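Putative endoribonuclease (Klebsiella pneumoniae, PDB 3LYB) is a putative endoribonuclease of the L-PSP (YjgF-like) family, probably acting as a hydrolase on RNA. Local coordinates at residues G55-F60 with A64-I69; P108-V113 with I141-T146; I24-I29 with R81-S86. One frame throughout, in Å; residues are numbered along the deposited sequence.

Contact 1. Residues G55-F60 with A64-I69; sequences GATGEF and AKQGPI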
loop_
_atom_site.group_PDB
_atom_site.type_symbol
_atom_site.label_atom_id
_atom_site.label_comp_id
_atom_site.label_asym_id
_atom_site.label_seq_id
_atom_site.Cartn_x
_atom_site.Cartn_y
_atom_site.Cartn_z
ATOM N N GLY B 55 -1.002 19.111 30.192
ATOM C CA GLY B 55 -1.087 20.180 29.210
ATOM C C GLY B 55 -2.411 20.207 28.468
ATOM O O GLY B 55 -2.492 20.755 27.366
ATOM N N ALA B 56 -3.452 19.620 29.058
ATOM C CA ALA B 56 -4.791 19.735 28.484
ATOM C C ALA B 56 -5.171 21.210 28.302
ATOM O O ALA B 56 -4.813 22.059 29.120
ATOM C CB ALA B 56 -5.793 19.020 29.353
ATOM N N THR B 57 -5.877 21.531 27.220
ATOM C CA THR B 57 -6.175 22.936 26.916
ATOM C C THR B 57 -7.646 23.257 27.126
ATOM O O THR B 57 -8.021 24.422 27.202
ATOM C CB THR B 57 -5.811 23.296 25.469
ATOM O OG1 THR B 57 -6.557 22.452 24.585
ATOM C CG2 THR B 57 -4.318 23.127 25.217
ATOM N N GLY B 58 -8.480 22.224 27.186
ATOM C CA GLY B 58 -9.912 22.420 27.321
ATOM C C GLY B 58 -10.607 22.423 25.985
ATOM O O GLY B 58 -11.829 22.272 25.933
ATOM N N GLU B 59 -9.830 22.613 24.909
ATOM C CA GLU B 59 -10.335 22.554 23.524
ATOM C C GLU B 59 -10.666 21.129 23.169
ATOM O O GLU B 59 -9.875 20.219 23.403
ATOM C CB GLU B 59 -9.274 22.977 22.535
ATOM C CG GLU B 59 -9.015 24.447 22.370
ATOM C CD GLU B 59 -7.717 24.655 21.568
ATOM O OE1 GLU B 59 -7.603 24.100 20.435
ATOM O OE2 GLU B 59 -6.789 25.330 22.086
ATOM N N PHE B 60 -11.817 20.933 22.560
ATOM C CA PHE B 60 -12.266 19.598 22.287
ATOM C C PHE B 60 -11.310 18.840 21.350
ATOM O O PHE B 60 -10.879 17.731 21.660
ATOM C CB PHE B 60 -13.690 19.604 21.728
ATOM C CG PHE B 60 -14.149 18.257 21.325
ATOM C CD1 PHE B 60 -14.398 17.280 22.302
ATOM C CD2 PHE B 60 -14.256 17.925 19.977
ATOM C CE1 PHE B 60 -14.789 15.997 21.943
ATOM C CE2 PHE B 60 -14.648 16.646 19.600
ATOM C CZ PHE B 60 -14.916 15.675 20.584
ATOM N N ALA B 64 -8.660 15.816 22.105
ATOM C CA ALA B 64 -8.853 14.518 21.456
ATOM C C ALA B 64 -7.572 14.009 20.806
ATOM O O ALA B 64 -7.266 12.833 20.904
ATOM C CB ALA B 64 -9.966 14.588 20.434
ATOM N N LYS B 65 -6.827 14.900 20.154
ATOM C CA LYS B 65 -5.559 14.549 19.518
ATOM C C LYS B 65 -4.395 14.280 20.488
ATOM O O LYS B 65 -3.654 13.317 20.279
ATOM C CB LYS B 65 -5.149 15.621 18.507
ATOM C CG LYS B 65 -6.038 15.706 17.287
ATOM C CD LYS B 65 -6.108 14.369 16.611
ATOM C CE LYS B 65 -6.751 14.464 15.269
ATOM N NZ LYS B 65 -6.977 13.097 14.705
ATOM N N GLN B 66 -4.236 15.104 21.535
ATOM C CA GLN B 66 -3.128 14.934 22.496
ATOM C C GLN B 66 -3.444 14.013 23.672
ATOM O O GLN B 66 -2.549 13.392 24.261
ATOM C CB GLN B 66 -2.577 16.286 22.981
ATOM C CG GLN B 66 -3.587 17.227 23.616
ATOM C CD GLN B 66 -2.935 18.343 24.447
ATOM O OE1 GLN B 66 -1.712 18.531 24.443
ATOM N NE2 GLN B 66 -3.761 19.068 25.181
ATOM N N GLY B 67 -4.726 13.904 23.989
ATOM C CA GLY B 67 -5.189 13.116 25.128
ATOM C C GLY B 67 -4.628 11.719 25.225
ATOM O O GLY B 67 -4.159 11.316 26.299
ATOM N N PRO B 68 -4.671 10.951 24.119
ATOM C CA PRO B 68 -4.328 9.529 24.304
ATOM C C PRO B 68 -2.850 9.249 24.620
ATOM O O PRO B 68 -2.545 8.440 25.521
ATOM C CB PRO B 68 -4.780 8.892 22.990
ATOM C CG PRO B 68 -5.894 9.827 22.515
ATOM C CD PRO B 68 -5.355 11.182 22.833
ATOM N N ILE B 69 -1.939 9.918 23.919
ATOM C CA ILE B 69 -0.517 9.730 24.183
ATOM C C ILE B 69 -0.122 10.266 25.579
ATOM O O ILE B 69 0.690 9.635 26.278
ATOM C CB ILE B 69 0.361 10.307 23.047
ATOM C CG1 ILE B 69 1.848 10.049 23.277
ATOM C CG2 ILE B 69 0.140 11.769 22.901
ATOM C CD1 ILE B 69 2.210 8.618 23.652
#
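Gln66 and Gly55 form one of the two hydrogen bonds that join Gly55-Phe60 to Ala64-Ile69; the other is made by the backbone. In the first, the carboxamide NE2 of Gln66 donates a hydrogen bond to Gly55 O at 3.0 Å, nearly straight at 160°. The acceptor lies close to the plane of the Gln66 amide, yet the donor stands above the Gly55 carbonyl plane. Gln66 CG sits between the backbone N and carbonyl carbon (chi1 56°), and the chain beyond it is extended, which carries the amide to the loop. In the second, Ala64 N donates to Phe60 O at 3.0 Å, the first turn of helix 60-85, with Glu59 at its N-cap.

The contact sits at the loop that joins helix 48-54 to helix 60-85: Gly55, with positive phi, is the C-prime residue of the Schellman motif ending helix 48-54, and Thr57 OG1 accepts from Glu59 N (3.3 Å) in an ST turn. Asp63 OD1 accepts from Thr57 N, as it does from Gln66 NE2, and OD2 accepts from Gly58 N, holding the loop against the new helix.

Van der Waals contact is modest. Gln66 NE2 lies 3.5 Å from Ala56 CA, while Thr57 CG2 approaches the same nitrogen at 4.1 Å.

Contact 2. Residues P108-V113 with I141-T146; sequences PYYSRV and IEVEAT
The ring of Tyr110 meets two aliphatic side chains of strand 141-148, both approaching it obliquely. Ile141 CD1 touches the ring near its base, 3.7 Å from Tyr110 CD1, and is almost as near to CE1. Val143 CG2 sits further along the same CD1-CE1 side, 4.0 Å from Tyr110 CE1, and reaches the phenol end at 3.7 Å from Tyr110 OH. The long axis of the tyrosine runs roughly at right angles to the Ile141 side chain. Phe101 adds an edge-to-face ring contact with Tyr110.

Tyr110 CG lies anti to the backbone N (chi1 171°), directing the ring from the helix toward the sheet. On the strand, Ile141 and Val143 are two residues apart and point to the same side, whereas Glu142 between them points away. No hydrogen bond crosses between the two segments. The buried hydroxyl is nevertheless satisfied, since Tyr110 OH is hydrogen-bonded to Gln99 OE1 of the adjacent strand 94-101, which holds it against that strand.

The Tyr110 side chain also touches Ser73 of helix 60-85, so it reaches from helix 107-115 to helix 60-85 and the sheet. Helices packed on one face of a mixed sheet are consistent with the alpha+beta fold of YjgF-like proteins.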
loop_
_atom_site.group_PDB
_atom_site.type_symbol
_atom_site.label_atom_id
_atom_site.label_comp_id
_atom_site.label_asym_id
_atom_site.label_seq_id
_atom_site.Cartn_x
_atom_site.Cartn_y
_atom_site.Cartn_z
ATOM N N PRO B 108 7.556 14.292 21.545
ATOM C CA PRO B 108 7.390 15.527 22.314
ATOM C C PRO B 108 6.350 15.424 23.435
ATOM O O PRO B 108 6.538 16.011 24.494
ATOM C CB PRO B 108 6.915 16.524 21.255
ATOM C CG PRO B 108 7.563 16.036 19.988
ATOM C CD PRO B 108 7.566 14.550 20.089
ATOM N N TYR B 109 5.267 14.697 23.210
ATOM C CA TYR B 109 4.258 14.507 24.253
ATOM C C TYR B 109 4.806 13.672 25.396
ATOM O O TYR B 109 4.649 14.023 26.570
ATOM C CB TYR B 109 3.008 13.825 23.703
ATOM C CG TYR B 109 2.260 14.645 22.709
ATOM C CD1 TYR B 109 2.338 14.361 21.347
ATOM C CD2 TYR B 109 1.477 15.708 23.115
ATOM C CE1 TYR B 109 1.633 15.112 20.408
ATOM C CE2 TYR B 109 0.769 16.470 22.186
ATOM C CZ TYR B 109 0.849 16.164 20.837
ATOM O OH TYR B 109 0.147 16.913 19.931
ATOM N N TYR B 110 5.435 12.563 25.057
ATOM C CA TYR B 110 5.981 11.691 26.070
ATOM C C TYR B 110 7.064 12.411 26.914
ATOM O O TYR B 110 7.098 12.315 28.147
ATOM C CB TYR B 110 6.561 10.435 25.401
ATOM C CG TYR B 110 7.322 9.597 26.367
ATOM C CD1 TYR B 110 6.652 8.716 27.224
ATOM C CD2 TYR B 110 8.709 9.718 26.469
ATOM C CE1 TYR B 110 7.344 7.953 28.154
ATOM C CE2 TYR B 110 9.417 8.955 27.384
ATOM C CZ TYR B 110 8.727 8.090 28.223
ATOM O OH TYR B 110 9.427 7.344 29.108
ATOM N N SER B 111 7.945 13.117 26.210
ATOM C CA SER B 111 9.012 13.903 26.799
ATOM C C SER B 111 8.482 14.954 27.785
ATOM O O SER B 111 9.072 15.152 28.823
ATOM C CB SER B 111 9.835 14.563 25.689
ATOM O OG SER B 111 10.816 15.420 26.233
ATOM N N ARG B 112 7.376 15.620 27.457
ATOM C CA ARG B 112 6.751 16.550 28.396
ATOM C C ARG B 112 6.479 15.784 29.695
ATOM O O ARG B 112 6.942 16.182 30.770
ATOM C CB ARG B 112 5.460 17.162 27.809
ATOM C CG ARG B 112 4.508 17.809 28.840
ATOM C CD ARG B 112 3.161 18.273 28.221
ATOM N NE ARG B 112 3.342 19.234 27.126
ATOM C CZ ARG B 112 2.431 19.542 26.199
ATOM N NH1 ARG B 112 1.227 18.996 26.197
ATOM N NH2 ARG B 112 2.731 20.424 25.266
ATOM N N VAL B 113 5.776 14.663 29.571
ATOM C CA VAL B 113 5.393 13.854 30.720
ATOM C C VAL B 113 6.591 13.326 31.510
ATOM O O VAL B 113 6.576 13.329 32.748
ATOM C CB VAL B 113 4.477 12.698 30.294
ATOM C CG1 VAL B 113 3.984 11.912 31.492
ATOM C CG2 VAL B 113 3.298 13.248 29.523
ATOM N N ILE B 141 2.564 3.535 23.550
ATOM C CA ILE B 141 3.820 3.706 24.270
ATOM C C ILE B 141 3.973 2.551 25.243
ATOM O O ILE B 141 3.020 2.141 25.874
ATOM C CB ILE B 141 3.857 5.074 25.019
ATOM C CG1 ILE B 141 5.111 5.215 25.874
ATOM C CG2 ILE B 141 2.608 5.276 25.908
ATOM C CD1 ILE B 141 6.324 5.659 25.133
ATOM N N GLU B 142 5.159 1.987 25.337
ATOM C CA GLU B 142 5.417 0.983 26.352
ATOM C C GLU B 142 6.827 1.216 26.863
ATOM O O GLU B 142 7.760 1.317 26.049
ATOM C CB GLU B 142 5.293 -0.430 25.791
ATOM C CG GLU B 142 6.116 -1.422 26.599
ATOM C CD GLU B 142 5.751 -2.871 26.371
ATOM O OE1 GLU B 142 4.836 -3.139 25.566
ATOM O OE2 GLU B 142 6.392 -3.753 27.004
ATOM N N VAL B 143 6.978 1.326 28.187
ATOM C CA VAL B 143 8.299 1.600 28.799
ATOM C C VAL B 143 8.791 0.449 29.641
ATOM O O VAL B 143 8.025 -0.154 30.370
ATOM C CB VAL B 143 8.309 2.859 29.688
ATOM C CG1 VAL B 143 9.724 3.114 30.203
ATOM C CG2 VAL B 143 7.825 4.061 28.927
ATOM N N GLU B 144 10.070 0.141 29.513
ATOM C CA GLU B 144 10.721 -0.893 30.310
ATOM C C GLU B 144 11.731 -0.222 31.232
ATOM O O GLU B 144 12.526 0.589 30.796
ATOM C CB GLU B 144 11.420 -1.908 29.394
ATOM C CG GLU B 144 12.196 -3.020 30.106
ATOM C CD GLU B 144 13.273 -3.647 29.217
ATOM O OE1 GLU B 144 12.901 -4.331 28.240
ATOM O OE2 GLU B 144 14.494 -3.472 29.482
ATOM N N ALA B 145 11.690 -0.570 32.505
ATOM C CA ALA B 145 12.492 0.115 33.497
ATOM C C ALA B 145 13.480 -0.811 34.169
ATOM O O ALA B 145 13.175 -1.962 34.488
ATOM C CB ALA B 145 11.591 0.786 34.546
ATOM N N THR B 146 14.675 -0.299 34.384
ATOM C CA THR B 146 15.637 -0.992 35.210
ATOM C C THR B 146 16.057 -0.125 36.418
ATOM O O THR B 146 16.327 1.072 36.291
ATOM C CB THR B 146 16.821 -1.467 34.385
ATOM O OG1 THR B 146 16.321 -2.225 33.278
ATOM C CG2 THR B 146 17.716 -2.357 35.216
#

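Contact 3. Residues I24-I29 with R81-S86; sequences IFLSGI and RRTVAS
Leu26 and Thr83 meet end to end, and the contact between Ile24-Ile29 and Arg81-Ser86 is mainly apolar. Leu26 CD2 is 3.9 Å from Thr83 CG2 and equally near Thr83 CB. The threonine methyl lies anti to its own backbone N and OG1 lies beside that N (chi1 -48°), an orientation that offers the methyl to the leucine. Ile29 extends over the neighbouring part of the helix, its CD1 4.3 Å from Thr83 OG1, and goes on to touch Val76, Ser79 and Ile80 of the same helix.

No polar bond crosses between the two segments. Thr83 OG1 is hydrogen-bonded to Ser79 O, one turn back in helix 60-85. Where that helix ends, Ser86 OG donates to Thr83 O at 3.1 Å, in the carbonyl plane and on a lone pair, while Ala85 N continues the regular pattern to Arg81 O at 2.9 Å. On the other segment, the backbone of Leu26 pairs with Ala145 and that of Ile29 with Val143, and Ser27 OG bonds Ser125 N of a neighbouring subunit.

The C-terminal end of helix 60-85 therefore packs on the sheet beside strands 23-26 and 141-148, consistent with a YjgF-like fold. Direct attachment of the two segments depends on van der Waals packing, and the threonine hydroxyl at its border is satisfied within the helix.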
loop_
_atom_site.group_PDB
_atom_site.type_symbol
_atom_site.label_atom_id
_atom_site.label_comp_id
_atom_site.label_asym_id
_atom_site.label_seq_id
_atom_site.Cartn_x
_atom_site.Cartn_y
_atom_site.Cartn_z
ATOM N N ILE B 24 16.866 -4.145 40.219
ATOM C CA ILE B 24 15.497 -4.561 40.070
ATOM C C ILE B 24 15.092 -4.311 38.630
ATOM O O ILE B 24 15.253 -3.197 38.109
ATOM C CB ILE B 24 14.600 -3.785 41.009
ATOM C CG1 ILE B 24 14.977 -4.133 42.449
ATOM C CG2 ILE B 24 13.110 -4.068 40.723
ATOM C CD1 ILE B 24 14.749 -3.011 43.393
ATOM N N PHE B 25 14.585 -5.363 37.994
ATOM C CA PHE B 25 14.147 -5.307 36.612
ATOM C C PHE B 25 12.635 -5.314 36.530
ATOM O O PHE B 25 11.994 -6.184 37.099
ATOM C CB PHE B 25 14.714 -6.492 35.849
ATOM C CG PHE B 25 16.206 -6.484 35.755
ATOM C CD1 PHE B 25 16.986 -7.057 36.761
ATOM C CD2 PHE B 25 16.839 -5.901 34.664
ATOM C CE1 PHE B 25 18.379 -7.044 36.684
ATOM C CE2 PHE B 25 18.237 -5.880 34.571
ATOM C CZ PHE B 25 19.008 -6.454 35.586
ATOM N N LEU B 26 12.065 -4.335 35.833
ATOM C CA LEU B 26 10.625 -4.342 35.584
ATOM C C LEU B 26 10.319 -4.979 34.251
ATOM O O LEU B 26 11.085 -4.864 33.308
ATOM C CB LEU B 26 10.027 -2.932 35.643
ATOM C CG LEU B 26 9.611 -2.439 37.029
ATOM C CD1 LEU B 26 10.848 -2.110 37.822
ATOM C CD2 LEU B 26 8.742 -1.223 36.960
ATOM N N SER B 27 9.202 -5.684 34.191
ATOM C CA SER B 27 8.590 -6.013 32.924
ATOM C C SER B 27 8.219 -4.721 32.214
ATOM O O SER B 27 7.908 -3.724 32.880
ATOM C CB SER B 27 7.328 -6.813 33.179
ATOM O OG SER B 27 7.675 -8.107 33.618
ATOM N N GLY B 28 8.264 -4.729 30.874
ATOM C CA GLY B 28 7.782 -3.582 30.074
ATOM C C GLY B 28 6.361 -3.280 30.481
ATOM O O GLY B 28 5.547 -4.184 30.644
ATOM N N ILE B 29 6.060 -2.016 30.707
ATOM C CA ILE B 29 4.718 -1.659 31.187
ATOM C C ILE B 29 3.887 -0.955 30.114
ATOM O O ILE B 29 4.388 -0.133 29.362
ATOM C CB ILE B 29 4.767 -0.892 32.538
ATOM C CG1 ILE B 29 4.939 -1.908 33.672
ATOM C CG2 ILE B 29 3.474 -0.058 32.775
ATOM C CD1 ILE B 29 5.503 -1.339 34.960
ATOM N N ARG B 81 6.541 4.313 38.805
ATOM C CA ARG B 81 6.677 4.889 40.139
ATOM C C ARG B 81 6.068 3.995 41.208
ATOM O O ARG B 81 6.774 3.562 42.110
ATOM C CB ARG B 81 6.091 6.291 40.217
ATOM C CG ARG B 81 6.680 7.130 41.337
ATOM C CD ARG B 81 6.093 8.564 41.380
ATOM N NE ARG B 81 4.663 8.625 41.705
ATOM C CZ ARG B 81 4.091 8.068 42.778
ATOM N NH1 ARG B 81 4.805 7.349 43.642
ATOM N NH2 ARG B 81 2.794 8.195 42.985
ATOM N N ARG B 82 4.784 3.680 41.098
ATOM C CA ARG B 82 4.141 2.866 42.125
ATOM C C ARG B 82 4.786 1.506 42.332
ATOM O O ARG B 82 4.872 1.027 43.462
ATOM C CB ARG B 82 2.646 2.716 41.875
ATOM C CG ARG B 82 1.864 3.810 42.538
ATOM C CD ARG B 82 0.423 3.815 42.105
ATOM N NE ARG B 82 -0.010 5.191 41.859
ATOM C CZ ARG B 82 -1.230 5.557 41.467
ATOM N NH1 ARG B 82 -2.184 4.652 41.273
ATOM N NH2 ARG B 82 -1.487 6.840 41.268
ATOM N N THR B 83 5.234 0.884 41.246
ATOM C CA THR B 83 5.901 -0.405 41.320
ATOM C C THR B 83 7.219 -0.229 42.067
ATOM O O THR B 83 7.486 -0.916 43.056
ATOM C CB THR B 83 6.148 -0.963 39.919
ATOM O OG1 THR B 83 4.938 -0.859 39.150
ATOM C CG2 THR B 83 6.609 -2.425 39.976
ATOM N N VAL B 84 8.022 0.728 41.621
ATOM C CA VAL B 84 9.301 1.016 42.255
ATOM C C VAL B 84 9.142 1.283 43.761
ATOM O O VAL B 84 10.039 0.997 44.552
ATOM C CB VAL B 84 9.980 2.194 41.549
ATOM C CG1 VAL B 84 11.278 2.597 42.246
ATOM C CG2 VAL B 84 10.261 1.822 40.098
ATOM N N ALA B 85 7.990 1.818 44.140
ATOM C CA ALA B 85 7.689 2.096 45.530
ATOM C C ALA B 85 7.468 0.792 46.286
ATOM O O ALA B 85 7.958 0.637 47.395
ATOM C CB ALA B 85 6.480 3.009 45.641
ATOM N N SER B 86 6.771 -0.157 45.666
ATOM C CA SER B 86 6.456 -1.449 46.295
ATOM C C SER B 86 7.700 -2.343 46.478
ATOM O O SER B 86 7.591 -3.550 46.755
ATOM C CB SER B 86 5.372 -2.194 45.498
ATOM O OG SER B 86 5.941 -3.097 44.551
#

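From the N terminus, strand 23-26 and the residues after it open contact 3, which closes only when the last turns of helix 60-85 arrive, 51 residues lying between its segments. Contact 1, nested inside this loop at the other end of the same helix and across the chain's centre, closes a short loop with three residues between. Contact 2 follows in series, with 27 between. It touches contact 1 where Tyr109 packs on Gln66 and Ile69, and contact 3 through adjoining strands. Contacts 2 and 3 tie helices 107-115 and 60-85 to the sheet, and contact 1 ties the loop after helix 48-54 to helix 60-85. Contacts 1 and 2 reach one neighbouring subunit, contacts 2 and 3 another.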